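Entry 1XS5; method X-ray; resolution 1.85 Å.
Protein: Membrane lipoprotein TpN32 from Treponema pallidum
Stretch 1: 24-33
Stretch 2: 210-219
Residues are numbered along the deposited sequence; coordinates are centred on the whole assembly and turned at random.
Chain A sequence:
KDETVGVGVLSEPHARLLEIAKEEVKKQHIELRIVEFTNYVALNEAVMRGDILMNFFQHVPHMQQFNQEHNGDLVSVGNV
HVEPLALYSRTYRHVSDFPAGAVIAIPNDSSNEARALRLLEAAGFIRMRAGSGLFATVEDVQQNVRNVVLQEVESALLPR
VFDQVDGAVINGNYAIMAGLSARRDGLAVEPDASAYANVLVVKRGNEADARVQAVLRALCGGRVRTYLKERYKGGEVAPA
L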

# COMPACT_ATOMS: atom_id res chain seq x y z
N GLU A 24 -6.29 21.10 -8.41
CA GLU A 24 -7.71 21.10 -8.62
C GLU A 24 -8.56 21.75 -7.55
O GLU A 24 -9.52 22.46 -7.87
N VAL A 25 -8.24 21.51 -6.28
CA VAL A 25 -9.06 22.09 -5.23
C VAL A 25 -8.74 23.57 -4.99
O VAL A 25 -9.50 24.30 -4.32
N LYS A 26 -7.63 24.01 -5.58
CA LYS A 26 -7.22 25.41 -5.46
C LYS A 26 -8.36 26.21 -6.12
O LYS A 26 -8.71 27.34 -5.70
N LYS A 27 -9.00 25.58 -7.11
CA LYS A 27 -10.11 26.25 -7.81
C LYS A 27 -11.29 26.55 -6.90
O LYS A 27 -12.10 27.42 -7.21
N GLN A 28 -11.41 25.82 -5.80
CA GLN A 28 -12.50 26.07 -4.87
C GLN A 28 -11.92 26.83 -3.70
O GLN A 28 -12.52 26.88 -2.63
N HIS A 29 -10.74 27.39 -3.92
CA HIS A 29 -10.07 28.16 -2.89
C HIS A 29 -9.71 27.32 -1.67
O HIS A 29 -9.88 27.75 -0.54
N ILE A 30 -9.22 26.12 -1.92
CA ILE A 30 -8.79 25.24 -0.83
C ILE A 30 -7.31 25.06 -1.09
O ILE A 30 -6.89 24.74 -2.22
N GLU A 31 -6.51 25.32 -0.07
CA GLU A 31 -5.09 25.16 -0.22
C GLU A 31 -4.73 23.86 0.46
O GLU A 31 -4.79 23.74 1.67
N LEU A 32 -4.37 22.88 -0.36
CA LEU A 32 -4.03 21.56 0.12
C LEU A 32 -2.55 21.59 0.46
O LEU A 32 -1.71 21.86 -0.42
N ARG A 33 -2.23 21.37 1.73
CA ARG A 33 -0.84 21.33 2.18
C ARG A 33 -0.45 19.83 2.24
O ARG A 33 -1.08 19.06 2.98
N ALA A 210 -16.40 19.33 3.88
CA ALA A 210 -16.46 19.70 2.47
C ALA A 210 -15.11 19.73 1.78
O ALA A 210 -15.03 19.50 0.57
N ARG A 211 -14.05 20.03 2.53
CA ARG A 211 -12.71 20.06 1.93
C ARG A 211 -12.25 18.62 1.64
O ARG A 211 -11.62 18.34 0.62
N VAL A 212 -12.56 17.73 2.58
CA VAL A 212 -12.20 16.31 2.45
C VAL A 212 -12.94 15.80 1.22
O VAL A 212 -12.33 15.19 0.33
N GLN A 213 -14.25 16.04 1.14
CA GLN A 213 -14.99 15.57 -0.03
C GLN A 213 -14.41 16.12 -1.34
O GLN A 213 -14.41 15.41 -2.33
N ALA A 214 -13.89 17.35 -1.35
CA ALA A 214 -13.32 17.89 -2.60
C ALA A 214 -12.01 17.22 -3.00
O ALA A 214 -11.65 17.07 -4.20
N VAL A 215 -11.25 16.86 -1.98
CA VAL A 215 -9.98 16.21 -2.26
C VAL A 215 -10.32 14.84 -2.82
O VAL A 215 -9.73 14.43 -3.81
N LEU A 216 -11.29 14.18 -2.20
CA LEU A 216 -11.70 12.85 -2.66
C LEU A 216 -12.17 12.88 -4.11
O LEU A 216 -11.79 12.02 -4.91
N ARG A 217 -12.99 13.88 -4.45
CA ARG A 217 -13.53 13.97 -5.80
C ARG A 217 -12.41 14.17 -6.78
O ARG A 217 -12.42 13.63 -7.87
N ALA A 218 -11.41 14.93 -6.36
CA ALA A 218 -10.27 15.19 -7.23
C ALA A 218 -9.39 13.96 -7.39
O ALA A 218 -8.80 13.70 -8.47
N LEU A 219 -9.27 13.18 -6.31
CA LEU A 219 -8.40 11.99 -6.42
C LEU A 219 -9.08 10.93 -7.29
O LEU A 219 -8.41 10.16 -7.98

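This is a small, mainly apolar contact in which V25, I30 and L32 pack against one side of helix 210-219, with a single water bridging the polar margin. It buries 361 Å² in total, and no direct hydrogen bond crosses it.

V25 sits at the middle. Its CA-to-CB bond points toward the helix, and chi1 is m. V25 CG1 reaches the helix backbone, 3.5 Å from A214 O. The same V25 CG1 lies 4.0 Å from A214 CB, 4.2 Å from A218 CB and 4.3 Å from V215 CG2. The small side chains of A214 and A218 both point toward stretch 1, and the backbones come close here: V25 CA is 6.5 Å from A214 CA, and E24 CA is 6.6 Å from A218 CA.

I30 and L32 extend the apolar surface. I30 is m at chi1 and t at chi2. I30 CD1 is 3.9 Å from A214 CB and also 3.9 Å from R211 CG, so it meets the aliphatic part of the arginine. The end of R211 leads away and finds its polar partners outside the contact. L32 is t, p; L32 CD1 lies 4.0 Å from V215 CG2. E31 and R33, which alternate with these residues, do not reach the helix.

E24, m at chi1 and chi2, offers E24 CB to A218 CB at 4.1 Å. K27 NZ forms a salt bridge with E24 OE1 at 2.9 Å, and E24 OE2 is bonded elsewhere in the structure.

Q28 marks the polar margin, with chi1 m and chi2 t. Q28 OE1 is 3.5 Å from A214 CB. Q28 OE1 also lies at the edge of the R217 guanidinium, near its plane, 3.6 Å from R217 NH2. The O atom of water 1 donates to Q28 OE1 at 3.2 Å and to A214 O at 2.6 Å, linking the stretches.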

# COMPACT_ATOMS: atom_id res chain seq x y z
CB GLU A 24 -8.22 19.66 -8.83
CG GLU A 24 -7.81 19.05 -10.13
CD GLU A 24 -8.35 19.81 -11.36
OE1 GLU A 24 -9.55 20.24 -11.36
OE2 GLU A 24 -7.57 19.94 -12.33
CB VAL A 25 -8.97 21.29 -3.93
CG1 VAL A 25 -9.50 19.84 -4.19
CG2 VAL A 25 -7.51 21.27 -3.42
CB LYS A 26 -5.88 25.60 -6.20
CG LYS A 26 -5.31 27.03 -6.21
CD LYS A 26 -5.23 27.59 -4.81
CE LYS A 26 -4.34 28.85 -4.78
NZ LYS A 26 -4.19 29.35 -3.38
CB LYS A 27 -10.60 25.41 -8.99
CG LYS A 27 -9.57 25.17 -10.07
CD LYS A 27 -10.17 24.17 -11.06
CE LYS A 27 -9.21 23.77 -12.14
NZ LYS A 27 -9.83 22.68 -12.99
CB GLN A 28 -13.11 24.76 -4.34
CG GLN A 28 -13.62 23.80 -5.38
CD GLN A 28 -14.04 22.47 -4.75
OE1 GLN A 28 -13.73 21.39 -5.26
NE2 GLN A 28 -14.72 22.55 -3.61
CB HIS A 29 -10.95 29.34 -2.46
CG HIS A 29 -11.07 30.40 -3.51
ND1 HIS A 29 -10.01 31.18 -3.90
CD2 HIS A 29 -12.12 30.77 -4.29
CE1 HIS A 29 -10.38 31.98 -4.88
NE2 HIS A 29 -11.66 31.75 -5.14
CB ILE A 30 -9.49 23.85 -0.85
CG1 ILE A 30 -10.97 24.00 -0.51
CG2 ILE A 30 -8.85 22.91 0.20
CD1 ILE A 30 -11.83 22.80 -0.91
CB GLU A 31 -4.31 26.29 0.41
CG GLU A 31 -2.83 26.07 0.20
CD GLU A 31 -2.01 27.14 0.86
OE1 GLU A 31 -2.26 27.40 2.07
OE2 GLU A 31 -1.11 27.70 0.19
CB LEU A 32 -4.33 20.53 -0.99
CG LEU A 32 -4.24 19.04 -0.61
CD1 LEU A 32 -5.11 18.76 0.60
CD2 LEU A 32 -4.69 18.16 -1.80
CB ARG A 33 -0.74 21.97 3.57
CG ARG A 33 0.65 21.97 4.18
CD ARG A 33 0.61 22.88 5.43
NE ARG A 33 -0.21 22.30 6.50
CZ ARG A 33 0.22 21.39 7.35
NH1 ARG A 33 1.46 20.95 7.29
NH2 ARG A 33 -0.61 20.92 8.28
CB ALA A 210 -17.15 21.06 2.33
CB ARG A 211 -11.69 20.72 2.88
CG ARG A 211 -11.73 22.26 2.94
CD ARG A 211 -12.67 22.77 4.00
NE ARG A 211 -12.47 22.11 5.28
CZ ARG A 211 -11.73 22.60 6.27
NH1 ARG A 211 -11.11 23.76 6.13
NH2 ARG A 211 -11.61 21.92 7.40
CB VAL A 212 -12.64 15.53 3.71
CG1 VAL A 212 -12.49 14.02 3.52
CG2 VAL A 212 -11.81 16.00 4.90
CB GLN A 213 -16.50 15.90 0.07
CG GLN A 213 -17.20 15.04 1.09
CD GLN A 213 -17.12 13.57 0.73
OE1 GLN A 213 -17.34 13.21 -0.44
NE2 GLN A 213 -16.81 12.70 1.73
CB ALA A 214 -13.09 19.43 -2.48
CB VAL A 215 -9.14 16.12 -0.98
CG1 VAL A 215 -7.91 15.19 -1.20
CG2 VAL A 215 -8.66 17.55 -0.65
CB LEU A 216 -12.84 12.31 -1.79
CG LEU A 216 -13.50 11.01 -2.26
CD1 LEU A 216 -12.52 9.84 -2.13
CD2 LEU A 216 -14.79 10.76 -1.41
CB ARG A 217 -14.54 15.13 -5.93
CG ARG A 217 -15.89 14.88 -5.26
CD ARG A 217 -16.94 15.91 -5.73
NE ARG A 217 -16.52 17.29 -5.45
CZ ARG A 217 -16.68 17.89 -4.27
NH1 ARG A 217 -17.28 17.25 -3.27
NH2 ARG A 217 -16.25 19.13 -4.08
CB ALA A 218 -9.44 16.37 -6.63
CB LEU A 219 -8.07 11.44 -5.02
CG LEU A 219 -7.00 12.27 -4.25
CD1 LEU A 219 -6.84 11.74 -2.84
CD2 LEU A 219 -5.69 12.18 -4.96
O HOH W 1 -12.78 18.45 -6.11